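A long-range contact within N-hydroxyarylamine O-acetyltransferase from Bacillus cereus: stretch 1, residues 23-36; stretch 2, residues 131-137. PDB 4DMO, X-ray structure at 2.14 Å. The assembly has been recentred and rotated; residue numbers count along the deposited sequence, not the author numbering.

Stretch 1 (23-36) SFEDLSNIMYAMAQ
Stretch 2 (131-137) YLPLAPV

The centre of the contact is apolar and built around Met31, whose CA-to-CB bond points toward stretch 2. With chi angles of -72°, 168° and 76° (m, t, p), its chain places SD 3.8 Å from Pro136 CD and CE 3.3 Å from Ala135 O, while Met31 CB lies 4.0 Å from Leu134 C. The thioether thus packs against backbone as well as side chain.

From Met31 the contact runs both ways along the helix. Leu27, one turn before Met31, sets CB 4.0 Å from Pro136 CG, on a ring puckered C-gamma exo; Phe24 CZ, from farther back, also comes to 4.0 Å of Pro136 CG; the Phe24 side chain (chi1 t, chi2 84°) starts out sideways, but its end comes nearer. One turn later, Ala35 CB meets Leu134 CD2 at 3.7 Å and Leu132 CD1 at 3.8 Å. Both leucines are m,t rotamers. Leu134 CD1 reaches Tyr32 CD1 (4.2 Å), where the tyrosine has chi1 178° and chi2 91°.

The spacing reflects the backbones. Residues 27-36 are helical, with i to i+4 bonds such as Met31 N to Leu27 O (2.8 Å) and Ala35 N to Met31 O (3.0 Å), so Leu27, Met31 and Ala35 share one face; 24-26 have helical phi/psi. Residues 131-135 form no regular helix or strand: Leu134 has positive phi (58/18) and Ala135 is extended (-167/163). Stretch 2 runs against the helix direction, pairing Tyr32 with Leu134 (CA to CA 5.1 Å) and Ser28 with Ala135 (4.1 Å). Together the stretches bury 433 Å².

At the polar edge, Ser28 (chi1 79°, p) brings CB within 3.9 Å of Ala135 CB. Ser28 O and Leu134 O approach to 3.2 Å, but both are acceptors; no hydrogen bond crosses the contact. Farther out, Ser23 N donates to Asp26 OD2 (2.9 Å, 172°), a bond within stretch 1.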

ATOM      1  N   SER A  23       4.005  -0.074 -20.329  1.00 25.31           N
ATOM      2  CA  SER A  23       2.895   0.736 -20.796  1.00 33.88           C
ATOM      3  C   SER A  23       1.888   0.955 -19.697  1.00 39.39           C
ATOM      4  O   SER A  23       1.934   0.299 -18.650  1.00 38.17           O
ATOM      5  CB  SER A  23       2.188   0.063 -21.987  1.00 47.64           C
ATOM      6  OG  SER A  23       1.413  -1.061 -21.576  1.00 47.52           O
ATOM      7  N   PHE A  24       0.950   1.862 -19.957  1.00 39.71           N
ATOM      8  CA  PHE A  24      -0.119   2.139 -19.007  1.00 34.66           C
ATOM      9  C   PHE A  24      -0.976   0.915 -18.768  1.00 37.80           C
ATOM     10  O   PHE A  24      -1.353   0.592 -17.632  1.00 38.80           O
ATOM     11  CB  PHE A  24      -1.001   3.271 -19.513  1.00 31.25           C
ATOM     12  CG  PHE A  24      -2.111   3.605 -18.585  1.00 34.18           C
ATOM     13  CD1 PHE A  24      -1.895   4.462 -17.526  1.00 36.17           C
ATOM     14  CD2 PHE A  24      -3.367   3.050 -18.740  1.00 32.81           C
ATOM     15  CE1 PHE A  24      -2.913   4.778 -16.645  1.00 32.17           C
ATOM     16  CE2 PHE A  24      -4.382   3.377 -17.847  1.00 39.71           C
ATOM     17  CZ  PHE A  24      -4.133   4.241 -16.803  1.00 27.35           C
ATOM     18  N   GLU A  25      -1.298   0.236 -19.856  1.00 39.67           N
ATOM     19  CA  GLU A  25      -2.184  -0.912 -19.803  1.00 38.47           C
ATOM     20  C   GLU A  25      -1.594  -2.038 -18.952  1.00 34.66           C
ATOM     21  O   GLU A  25      -2.327  -2.927 -18.501  1.00 32.75           O
ATOM     22  CB  GLU A  25      -2.496  -1.357 -21.241  1.00 51.16           C
ATOM     23  CG  GLU A  25      -3.520  -2.460 -21.358  1.00 61.17           C
ATOM     24  CD  GLU A  25      -4.508  -2.225 -22.486  1.00 68.75           C
ATOM     25  OE1 GLU A  25      -5.401  -1.367 -22.309  1.00 79.38           O
ATOM     26  OE2 GLU A  25      -4.408  -2.895 -23.538  1.00 72.32           O
ATOM     27  N   ASP A  26      -0.266  -1.973 -18.752  1.00 34.69           N
ATOM     28  CA  ASP A  26       0.501  -2.911 -17.916  1.00 30.63           C
ATOM     29  C   ASP A  26       0.346  -2.658 -16.400  1.00 34.83           C
ATOM     30  O   ASP A  26       0.598  -3.540 -15.583  1.00 31.36           O
ATOM     31  CB  ASP A  26       2.001  -2.809 -18.220  1.00 31.64           C
ATOM     32  CG  ASP A  26       2.387  -3.325 -19.605  1.00 40.71           C
ATOM     33  OD1 ASP A  26       1.677  -4.178 -20.179  1.00 44.61           O
ATOM     34  OD2 ASP A  26       3.454  -2.898 -20.086  1.00 34.79           O
ATOM     35  N   LEU A  27      -0.023  -1.444 -16.028  1.00 28.34           N
ATOM     36  CA  LEU A  27       0.027  -1.026 -14.630  1.00 31.17           C
ATOM     37  C   LEU A  27      -0.871  -1.865 -13.731  1.00 24.85           C
ATOM     38  O   LEU A  27      -0.459  -2.313 -12.647  1.00 23.48           O
ATOM     39  CB  LEU A  27      -0.361   0.433 -14.539  1.00 28.84           C
ATOM     40  CG  LEU A  27       0.650   1.330 -15.239  1.00 23.38           C
ATOM     41  CD1 LEU A  27       0.248   2.761 -15.084  1.00 26.92           C
ATOM     42  CD2 LEU A  27       2.050   1.101 -14.700  1.00 27.64           C
ATOM     43  N   SER A  28      -2.080  -2.099 -14.202  1.00 25.91           N
ATOM     44  CA  SER A  28      -3.033  -2.930 -13.499  1.00 21.40           C
ATOM     45  C   SER A  28      -2.444  -4.297 -13.149  1.00 23.25           C
ATOM     46  O   SER A  28      -2.680  -4.851 -12.069  1.00 22.24           O
ATOM     47  CB  SER A  28      -4.272  -3.132 -14.350  1.00 20.30           C
ATOM     48  OG  SER A  28      -4.024  -4.118 -15.347  1.00 34.48           O
ATOM     49  N   ASN A  29      -1.704  -4.889 -14.066  1.00 31.92           N
ATOM     50  CA  ASN A  29      -1.256  -6.234 -13.784  1.00 30.68           C
ATOM     51  C   ASN A  29      -0.028  -6.203 -12.910  1.00 22.50           C
ATOM     52  O   ASN A  29       0.208  -7.109 -12.153  1.00 25.60           O
ATOM     53  CB  ASN A  29      -1.000  -7.048 -15.055  1.00 51.18           C
ATOM     54  CG  ASN A  29      -0.847  -8.544 -14.756  1.00 61.36           C
ATOM     55  OD1 ASN A  29      -1.808  -9.219 -14.355  1.00 55.66           O
ATOM     56  ND2 ASN A  29       0.374  -9.060 -14.920  1.00 37.80           N
ATOM     57  N   ILE A  30       0.749  -5.139 -12.999  1.00 23.27           N
ATOM     58  CA  ILE A  30       1.864  -4.987 -12.103  1.00 18.97           C
ATOM     59  C   ILE A  30       1.346  -4.783 -10.674  1.00 22.70           C
ATOM     60  O   ILE A  30       1.902  -5.342  -9.734  1.00 17.66           O
ATOM     61  CB  ILE A  30       2.723  -3.798 -12.512  1.00 21.14           C
ATOM     62  CG1 ILE A  30       3.387  -4.097 -13.848  1.00 23.42           C
ATOM     63  CG2 ILE A  30       3.795  -3.509 -11.476  1.00 21.83           C
ATOM     64  CD1 ILE A  30       4.108  -2.918 -14.419  1.00 26.68           C
ATOM     65  N   MET A  31       0.262  -4.008 -10.528  1.00 22.54           N
ATOM     66  CA  MET A  31      -0.315  -3.725  -9.223  1.00 16.70           C
ATOM     67  C   MET A  31      -0.850  -4.977  -8.609  1.00 18.23           C
ATOM     68  O   MET A  31      -0.716  -5.197  -7.400  1.00 20.41           O
ATOM     69  CB  MET A  31      -1.429  -2.672  -9.334  1.00 18.19           C
ATOM     70  CG  MET A  31      -0.888  -1.292  -9.627  1.00 15.98           C
ATOM     71  SD  MET A  31      -2.121  -0.079 -10.103  1.00 20.87           S
ATOM     72  CE  MET A  31      -2.861   0.283  -8.504  1.00 19.29           C
ATOM     73  N   TYR A  32      -1.476  -5.796  -9.439  1.00 19.80           N
ATOM     74  CA  TYR A  32      -2.016  -7.057  -8.992  1.00 16.97           C
ATOM     75  C   TYR A  32      -0.880  -7.948  -8.496  1.00 22.00           C
ATOM     76  O   TYR A  32      -0.940  -8.499  -7.385  1.00 18.75           O
ATOM     77  CB  TYR A  32      -2.785  -7.727 -10.142  1.00 25.60           C
ATOM     78  CG  TYR A  32      -3.322  -9.066  -9.751  1.00 21.87           C
ATOM     79  CD1 TYR A  32      -4.591  -9.205  -9.202  1.00 18.10           C
ATOM     80  CD2 TYR A  32      -2.555 -10.202  -9.924  1.00 17.53           C
ATOM     81  CE1 TYR A  32      -5.068 -10.444  -8.829  1.00 20.01           C
ATOM     82  CE2 TYR A  32      -3.029 -11.430  -9.563  1.00 22.64           C
ATOM     83  CZ  TYR A  32      -4.272 -11.547  -9.002  1.00 18.22           C
ATOM     84  OH  TYR A  32      -4.686 -12.797  -8.633  1.00 32.25           O
ATOM     85  N   ALA A  33       0.179  -8.041  -9.303  1.00 19.03           N
ATOM     86  CA  ALA A  33       1.354  -8.805  -8.926  1.00 19.89           C
ATOM     87  C   ALA A  33       1.965  -8.260  -7.626  1.00 15.86           C
ATOM     88  O   ALA A  33       2.362  -9.034  -6.762  1.00 17.93           O
ATOM     89  CB  ALA A  33       2.396  -8.801 -10.062  1.00 17.89           C
ATOM     90  N   MET A  34       2.053  -6.940  -7.487  1.00 12.37           N
ATOM     91  CA  MET A  34       2.583  -6.373  -6.254  1.00 14.61           C
ATOM     92  C   MET A  34       1.734  -6.797  -5.070  1.00 15.33           C
ATOM     93  O   MET A  34       2.285  -7.104  -4.028  1.00 15.42           O
ATOM     94  CB  MET A  34       2.686  -4.862  -6.301  1.00 10.58           C
ATOM     95  CG  MET A  34       3.361  -4.316  -5.066  1.00 17.49           C
ATOM     96  SD  MET A  34       3.857  -2.626  -5.258  1.00 14.73           S
ATOM     97  CE  MET A  34       4.452  -2.213  -3.638  1.00 16.53           C
ATOM     98  N   ALA A  35       0.409  -6.858  -5.224  1.00 14.24           N
ATOM     99  CA  ALA A  35      -0.439  -7.224  -4.095  1.00 12.11           C
ATOM    100  C   ALA A  35      -0.250  -8.659  -3.735  1.00 13.94           C
ATOM    101  O   ALA A  35      -0.418  -9.013  -2.581  1.00 13.11           O
ATOM    102  CB  ALA A  35      -1.885  -6.988  -4.394  1.00 12.65           C
ATOM    103  N   GLN A  36       0.049  -9.501  -4.732  1.00 16.42           N
ATOM    104  CA  GLN A  36       0.214 -10.935  -4.477  1.00 18.30           C
ATOM    105  C   GLN A  36       1.546 -11.246  -3.778  1.00 19.43           C
ATOM    106  O   GLN A  36       1.674 -12.258  -3.080  1.00 15.50           O
ATOM    107  CB  GLN A  36       0.053 -11.745  -5.785  1.00 20.06           C
ATOM    108  CG  GLN A  36      -1.378 -11.705  -6.383  1.00 17.07           C
ATOM    109  CD  GLN A  36      -2.469 -12.216  -5.406  1.00 20.51           C
ATOM    110  OE1 GLN A  36      -2.352 -13.278  -4.816  1.00 22.51           O
ATOM    111  NE2 GLN A  36      -3.542 -11.460  -5.283  1.00 21.55           N
ATOM    112  N   TYR A 131      -7.077  -2.816   1.154  1.00 16.31           N
ATOM    113  CA  TYR A 131      -8.084  -2.080   0.412  1.00 15.08           C
ATOM    114  C   TYR A 131      -7.528  -1.577  -0.906  1.00 19.75           C
ATOM    115  O   TYR A 131      -7.415  -0.380  -1.137  1.00 21.46           O
ATOM    116  CB  TYR A 131      -8.609  -0.935   1.276  1.00 19.52           C
ATOM    117  CG  TYR A 131      -9.370  -1.472   2.476  1.00 22.96           C
ATOM    118  CD1 TYR A 131     -10.478  -2.255   2.297  1.00 25.12           C
ATOM    119  CD2 TYR A 131      -8.966  -1.214   3.768  1.00 28.92           C
ATOM    120  CE1 TYR A 131     -11.184  -2.757   3.369  1.00 28.91           C
ATOM    121  CE2 TYR A 131      -9.654  -1.720   4.846  1.00 30.59           C
ATOM    122  CZ  TYR A 131     -10.764  -2.494   4.638  1.00 30.95           C
ATOM    123  OH  TYR A 131     -11.487  -3.007   5.697  1.00 40.63           O
ATOM    124  N   LEU A 132      -7.181  -2.511  -1.784  1.00 16.77           N
ATOM    125  CA  LEU A 132      -6.395  -2.179  -2.953  1.00 12.55           C
ATOM    126  C   LEU A 132      -7.225  -2.208  -4.229  1.00 19.81           C
ATOM    127  O   LEU A 132      -7.881  -3.195  -4.533  1.00 18.19           O
ATOM    128  CB  LEU A 132      -5.207  -3.149  -3.068  1.00 13.12           C
ATOM    129  CG  LEU A 132      -4.205  -3.172  -1.881  1.00 16.74           C
ATOM    130  CD1 LEU A 132      -3.134  -4.278  -2.053  1.00 16.17           C
ATOM    131  CD2 LEU A 132      -3.514  -1.782  -1.671  1.00 12.38           C
ATOM    132  N   PRO A 133      -7.151  -1.132  -5.013  1.00 18.39           N
ATOM    133  CA  PRO A 133      -7.899  -1.091  -6.273  1.00 22.16           C
ATOM    134  C   PRO A 133      -7.349  -2.070  -7.328  1.00 21.22           C
ATOM    135  O   PRO A 133      -8.080  -2.400  -8.250  1.00 20.09           O
ATOM    136  CB  PRO A 133      -7.734   0.366  -6.736  1.00 20.26           C
ATOM    137  CG  PRO A 133      -7.305   1.134  -5.529  1.00 25.71           C
ATOM    138  CD  PRO A 133      -6.476   0.149  -4.730  1.00 18.24           C
ATOM    139  N   LEU A 134      -6.095  -2.504  -7.189  1.00 19.68           N
ATOM    140  CA  LEU A 134      -5.432  -3.407  -8.150  1.00 17.80           C
ATOM    141  C   LEU A 134      -5.397  -2.847  -9.572  1.00 18.41           C
ATOM    142  O   LEU A 134      -5.177  -3.568 -10.551  1.00 18.72           O
ATOM    143  CB  LEU A 134      -6.086  -4.778  -8.137  1.00 17.27           C
ATOM    144  CG  LEU A 134      -6.097  -5.334  -6.716  1.00 13.24           C
ATOM    145  CD1 LEU A 134      -6.817  -6.636  -6.719  1.00 12.32           C
ATOM    146  CD2 LEU A 134      -4.712  -5.519  -6.179  1.00 10.59           C
ATOM    147  N   ALA A 135      -5.604  -1.545  -9.674  1.00 20.55           N
ATOM    148  CA  ALA A 135      -5.473  -0.854 -10.943  1.00 24.48           C
ATOM    149  C   ALA A 135      -5.458   0.645 -10.674  1.00 16.71           C
ATOM    150  O   ALA A 135      -5.839   1.078  -9.587  1.00 21.59           O
ATOM    151  CB  ALA A 135      -6.625  -1.235 -11.867  1.00 23.85           C
ATOM    152  N   PRO A 136      -4.995   1.443 -11.641  1.00 21.19           N
ATOM    153  CA  PRO A 136      -5.095   2.899 -11.513  1.00 21.51           C
ATOM    154  C   PRO A 136      -6.544   3.379 -11.322  1.00 26.48           C
ATOM    155  O   PRO A 136      -7.477   2.831 -11.892  1.00 18.44           O
ATOM    156  CB  PRO A 136      -4.534   3.410 -12.855  1.00 24.76           C
ATOM    157  CG  PRO A 136      -3.670   2.327 -13.336  1.00 21.72           C
ATOM    158  CD  PRO A 136      -4.366   1.059 -12.916  1.00 26.86           C
ATOM    159  N   VAL A 137      -6.719   4.386 -10.480  1.00 27.49           N
ATOM    160  CA  VAL A 137      -8.027   4.962 -10.268  1.00 25.37           C
ATOM    161  C   VAL A 137      -8.045   6.334 -10.944  1.00 25.61           C
ATOM    162  O   VAL A 137      -7.307   7.256 -10.551  1.00 25.18           O
ATOM    163  CB  VAL A 137      -8.360   5.123  -8.760  1.00 22.92           C
ATOM    164  CG1 VAL A 137      -9.812   5.647  -8.604  1.00 22.54           C
ATOM    165  CG2 VAL A 137      -8.160   3.803  -8.017  1.00 19.69           C
TER